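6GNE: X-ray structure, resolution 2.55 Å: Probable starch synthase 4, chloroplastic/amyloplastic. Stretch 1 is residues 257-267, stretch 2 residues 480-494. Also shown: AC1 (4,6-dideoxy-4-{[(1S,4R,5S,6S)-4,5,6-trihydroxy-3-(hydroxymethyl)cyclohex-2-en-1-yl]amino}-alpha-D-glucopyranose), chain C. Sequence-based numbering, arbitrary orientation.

Stretch 1 257-267: FIGILNGIDTD
Stretch 2 480-494: DFSWGSSATQYEELY

A short strand and the extended loop that follows it pack against a loop and the first turns of a helix from the same chain, in a mostly apolar contact pinned by two direct hydrogen bonds and three bridging waters. It illustrates a general principle: a helix can be fixed to a loop by its leading end while apolar side chains fill the space farther along.

The stretches run in opposite senses. I258 lies across from L493 (CA to CA 9.7 Å), I260 from S486 (6.5 Å) and G263 from W483, so they converge toward the loop that leads into the helix. F257 to G259 are strand; I260 to I264 stay largely extended, with phi/psi of -63/123 at L261, -55/143 at N262 and -89/-175 at G263. The helix runs through Y494 near -64/-42 and continues later in the chain.

At the wide end, I258 CG2 meets L493 CD1 (L493 m, t) at 3.7 Å. I260 (m, t) points toward the helix and is the most covered residue of the contact. Its CD1 sits over the face of the Y490 ring (chi1 m), 3.8 Å from the centroid and 12° off the normal, and also lies 3.8 Å from L493 CD1. Nearer the start of the helix, S486, in the m rotamer, donates from OG to L261 O at 2.6 Å.

The CA atoms come closest at G263, whose CA is 4.5 Å from W483 CA. G263 CA lies 3.8 Å from the centroid of the five-membered ring of W483 (chi1 -80°, chi2 92°), over the face. A CB here would clash with S482 O and W483 N, so the absent side chain permits the approach. I264 N donates to F481 O at 2.9 Å with a nearly straight angle of 172°. S482 CA makes a CA-H...O contact to I264 O at 3.5 Å. Although the CB of I264 points away, its p rotamer leaves CG1 3.8 Å from F481 CB (F481 chi1 m). T266 (chi1 p) closes this end, OG1 3.4 Å from S482 CB.

G263 O and W483 NE1, 3.4 Å apart, are poorly aligned for a direct bond; one water bridges them. Another joins I264 O to W483 N, and a third links I260 O to Y490 OH.

S482 OG (chi1 p) caps the helix by accepting a weak bond from G484 N at 3.3 Å, and itself donates to D480 OD1 at 2.6 Å. Beside the contact, N262 OD1 (chi1 m) accepts from AC1 O6B at 2.7 Å.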

# COMPACT_ATOMS: atom_id res chain seq x y z
N PHE A 257 18.81 3.60 6.81
CA PHE A 257 17.35 3.61 6.95
C PHE A 257 16.80 4.98 6.63
O PHE A 257 17.20 5.97 7.22
CB PHE A 257 16.92 3.26 8.38
CG PHE A 257 15.43 3.30 8.62
CD1 PHE A 257 14.55 2.62 7.78
CD2 PHE A 257 14.90 3.98 9.72
CE1 PHE A 257 13.18 2.65 8.02
CE2 PHE A 257 13.55 3.98 9.97
CZ PHE A 257 12.68 3.34 9.12
N ILE A 258 15.86 5.04 5.70
CA ILE A 258 15.28 6.33 5.35
C ILE A 258 13.81 6.18 4.97
O ILE A 258 13.43 5.19 4.41
CB ILE A 258 16.12 7.02 4.25
CG1 ILE A 258 15.65 8.46 4.04
CG2 ILE A 258 16.10 6.21 2.96
CD1 ILE A 258 16.73 9.36 3.49
N GLY A 259 13.01 7.18 5.31
CA GLY A 259 11.60 7.21 4.99
C GLY A 259 11.36 8.05 3.76
O GLY A 259 11.80 9.18 3.70
N ILE A 260 10.65 7.48 2.78
CA ILE A 260 10.38 8.15 1.51
C ILE A 260 8.89 8.05 1.23
O ILE A 260 8.34 6.94 1.11
CB ILE A 260 11.13 7.47 0.34
CG1 ILE A 260 12.64 7.61 0.49
CG2 ILE A 260 10.70 8.07 -1.00
CD1 ILE A 260 13.42 6.68 -0.46
N LEU A 261 8.26 9.22 1.09
CA LEU A 261 6.81 9.31 0.86
C LEU A 261 6.45 8.65 -0.45
O LEU A 261 6.99 9.01 -1.49
CB LEU A 261 6.35 10.77 0.84
CG LEU A 261 4.84 11.03 0.93
CD1 LEU A 261 4.19 10.50 2.22
CD2 LEU A 261 4.60 12.52 0.74
N ASN A 262 5.55 7.66 -0.39
CA ASN A 262 5.02 7.04 -1.61
C ASN A 262 4.43 8.12 -2.55
O ASN A 262 3.85 9.12 -2.09
CB ASN A 262 3.90 6.04 -1.30
CG ASN A 262 4.36 4.81 -0.56
OD1 ASN A 262 3.54 4.18 0.13
ND2 ASN A 262 5.62 4.40 -0.74
N GLY A 263 4.61 7.95 -3.85
CA GLY A 263 3.71 8.54 -4.83
C GLY A 263 2.54 7.61 -5.14
O GLY A 263 2.36 6.56 -4.52
N ILE A 264 1.72 8.05 -6.10
CA ILE A 264 0.69 7.22 -6.74
C ILE A 264 0.91 7.27 -8.24
O ILE A 264 1.51 8.22 -8.79
CB ILE A 264 -0.76 7.67 -6.40
CG1 ILE A 264 -1.04 9.09 -6.88
CG2 ILE A 264 -1.01 7.60 -4.90
CD1 ILE A 264 -2.50 9.49 -6.76
N ASP A 265 0.41 6.23 -8.90
CA ASP A 265 0.49 6.13 -10.33
C ASP A 265 -0.50 7.11 -10.94
O ASP A 265 -1.65 6.79 -11.11
CB ASP A 265 0.18 4.70 -10.76
CG ASP A 265 0.40 4.48 -12.24
OD1 ASP A 265 0.26 5.42 -13.03
OD2 ASP A 265 0.70 3.32 -12.61
N THR A 266 -0.03 8.30 -11.28
CA THR A 266 -0.89 9.33 -11.84
C THR A 266 -1.32 9.12 -13.31
O THR A 266 -2.02 9.96 -13.85
CB THR A 266 -0.31 10.74 -11.66
OG1 THR A 266 1.02 10.77 -12.18
CG2 THR A 266 -0.28 11.13 -10.22
N ASP A 267 -0.92 8.02 -13.95
CA ASP A 267 -1.48 7.60 -15.24
C ASP A 267 -2.73 6.75 -15.04
O ASP A 267 -3.75 7.01 -15.65
CB ASP A 267 -0.44 6.88 -16.10
CG ASP A 267 0.67 7.80 -16.58
OD1 ASP A 267 0.39 8.97 -16.88
OD2 ASP A 267 1.84 7.36 -16.65
N ASP A 480 1.43 17.67 -7.57
CA ASP A 480 2.12 16.52 -8.18
C ASP A 480 2.15 15.39 -7.14
O ASP A 480 2.89 15.46 -6.15
CB ASP A 480 3.54 16.91 -8.65
CG ASP A 480 4.25 15.78 -9.41
OD1 ASP A 480 3.68 14.68 -9.51
OD2 ASP A 480 5.38 16.00 -9.94
N PHE A 481 1.34 14.36 -7.39
CA PHE A 481 1.36 13.12 -6.59
C PHE A 481 2.09 11.98 -7.28
O PHE A 481 2.12 10.88 -6.77
CB PHE A 481 -0.06 12.68 -6.24
CG PHE A 481 -0.82 13.67 -5.44
CD1 PHE A 481 -0.44 13.94 -4.13
CD2 PHE A 481 -1.87 14.39 -5.99
CE1 PHE A 481 -1.12 14.87 -3.36
CE2 PHE A 481 -2.55 15.35 -5.23
CZ PHE A 481 -2.17 15.59 -3.91
N SER A 482 2.69 12.25 -8.43
CA SER A 482 3.39 11.20 -9.18
C SER A 482 4.60 10.62 -8.40
O SER A 482 4.97 11.15 -7.35
CB SER A 482 3.86 11.74 -10.52
OG SER A 482 4.94 12.60 -10.31
N TRP A 483 5.21 9.56 -8.90
CA TRP A 483 6.46 9.04 -8.31
C TRP A 483 7.69 9.84 -8.69
O TRP A 483 8.73 9.64 -8.08
CB TRP A 483 6.67 7.57 -8.69
CG TRP A 483 5.88 6.68 -7.86
CD1 TRP A 483 4.63 6.20 -8.13
CD2 TRP A 483 6.25 6.14 -6.61
NE1 TRP A 483 4.21 5.38 -7.11
CE2 TRP A 483 5.18 5.33 -6.16
CE3 TRP A 483 7.39 6.25 -5.82
CZ2 TRP A 483 5.21 4.66 -4.95
CZ3 TRP A 483 7.43 5.56 -4.60
CH2 TRP A 483 6.33 4.78 -4.18
N GLY A 484 7.60 10.76 -9.66
CA GLY A 484 8.75 11.59 -10.08
C GLY A 484 9.80 11.86 -9.00
O GLY A 484 10.97 11.43 -9.08
N SER A 485 9.36 12.53 -7.96
CA SER A 485 10.24 12.95 -6.89
C SER A 485 10.82 11.77 -6.06
O SER A 485 12.04 11.68 -5.85
CB SER A 485 9.45 13.87 -5.98
OG SER A 485 10.34 14.69 -5.32
N SER A 486 9.94 10.89 -5.59
CA SER A 486 10.35 9.77 -4.74
C SER A 486 11.04 8.63 -5.48
O SER A 486 11.87 7.94 -4.88
CB SER A 486 9.17 9.20 -3.95
OG SER A 486 8.80 10.13 -2.99
N ALA A 487 10.70 8.39 -6.74
CA ALA A 487 11.45 7.44 -7.57
C ALA A 487 12.91 7.87 -7.78
O ALA A 487 13.81 7.04 -7.77
CB ALA A 487 10.75 7.24 -8.89
N THR A 488 13.13 9.17 -7.96
CA THR A 488 14.48 9.76 -7.98
C THR A 488 15.25 9.51 -6.67
O THR A 488 16.44 9.27 -6.71
CB THR A 488 14.44 11.29 -8.30
OG1 THR A 488 13.70 11.53 -9.50
CG2 THR A 488 15.80 11.81 -8.55
N GLN A 489 14.60 9.59 -5.51
CA GLN A 489 15.29 9.29 -4.23
C GLN A 489 15.67 7.81 -4.10
O GLN A 489 16.77 7.51 -3.61
CB GLN A 489 14.50 9.66 -3.00
CG GLN A 489 14.08 11.10 -2.83
CD GLN A 489 13.45 11.31 -1.46
OE1 GLN A 489 12.28 11.75 -1.33
NE2 GLN A 489 14.21 10.95 -0.42
N TYR A 490 14.79 6.90 -4.52
CA TYR A 490 15.12 5.47 -4.55
C TYR A 490 16.30 5.19 -5.53
O TYR A 490 17.22 4.43 -5.21
CB TYR A 490 13.91 4.60 -4.92
CG TYR A 490 12.96 4.27 -3.78
CD1 TYR A 490 13.18 3.18 -2.95
CD2 TYR A 490 11.82 5.02 -3.55
CE1 TYR A 490 12.31 2.87 -1.92
CE2 TYR A 490 10.95 4.71 -2.53
CZ TYR A 490 11.20 3.63 -1.71
OH TYR A 490 10.33 3.34 -0.68
N GLU A 491 16.24 5.80 -6.71
CA GLU A 491 17.27 5.67 -7.72
C GLU A 491 18.65 6.07 -7.17
O GLU A 491 19.65 5.35 -7.42
CB GLU A 491 16.89 6.51 -8.95
CG GLU A 491 17.94 6.58 -10.08
CD GLU A 491 17.58 7.60 -11.16
OE1 GLU A 491 17.55 7.23 -12.34
OE2 GLU A 491 17.33 8.78 -10.84
N GLU A 492 18.70 7.21 -6.46
CA GLU A 492 19.95 7.70 -5.83
C GLU A 492 20.46 6.76 -4.75
O GLU A 492 21.67 6.62 -4.61
CB GLU A 492 19.81 9.14 -5.28
CG GLU A 492 19.73 10.22 -6.39
CD GLU A 492 19.24 11.62 -5.93
OE1 GLU A 492 18.73 11.78 -4.77
OE2 GLU A 492 19.37 12.57 -6.75
N LEU A 493 19.56 6.09 -4.01
CA LEU A 493 19.95 5.05 -3.07
C LEU A 493 20.53 3.83 -3.78
O LEU A 493 21.54 3.30 -3.34
CB LEU A 493 18.81 4.65 -2.15
CG LEU A 493 18.30 5.71 -1.17
CD1 LEU A 493 16.97 5.26 -0.55
CD2 LEU A 493 19.31 6.11 -0.07
N TYR A 494 19.88 3.42 -4.88
CA TYR A 494 20.36 2.29 -5.70
C TYR A 494 21.75 2.52 -6.27
O TYR A 494 22.63 1.67 -6.12
CB TYR A 494 19.43 2.04 -6.89
CG TYR A 494 18.02 1.52 -6.63
CD1 TYR A 494 17.59 1.10 -5.37
CD2 TYR A 494 17.12 1.43 -7.69
CE1 TYR A 494 16.30 0.63 -5.17
CE2 TYR A 494 15.84 0.97 -7.50
CZ TYR A 494 15.44 0.57 -6.24
OH TYR A 494 14.17 0.10 -6.09
C1 AC1 C . -0.21 -5.94 3.90
O2 AC1 C . 2.09 -5.86 4.67
C2 AC1 C . 1.08 -5.12 3.97
C4A AC1 C . 0.92 2.21 3.21
C3 AC1 C . 0.84 -3.73 4.59
O3 AC1 C . 2.08 -3.03 4.55
C4 AC1 C . -0.27 -3.01 3.82
N4A AC1 C . -0.54 -1.63 4.28
C5 AC1 C . -1.51 -3.91 3.92
O5 AC1 C . -1.23 -5.16 3.29
C6 AC1 C . -2.72 -3.35 3.19
C1B AC1 C . 0.44 -0.54 4.24
C2B AC1 C . 0.02 0.72 5.05
O2B AC1 C . -1.14 0.50 5.89
C3B AC1 C . -0.20 1.97 4.21
O3B AC1 C . -0.16 3.08 5.11
O4 AC1 C . 0.59 3.34 2.40
C5B AC1 C . 1.18 0.99 2.38
C7B AC1 C . 0.91 -0.24 2.83
C6B AC1 C . 1.84 1.14 1.03
O6B AC1 C . 3.16 1.68 1.16
O HOH W 1 8.20 4.91 -0.45
O HOH W 2 1.89 4.14 -5.72
O HOH W 3 3.81 8.17 -11.05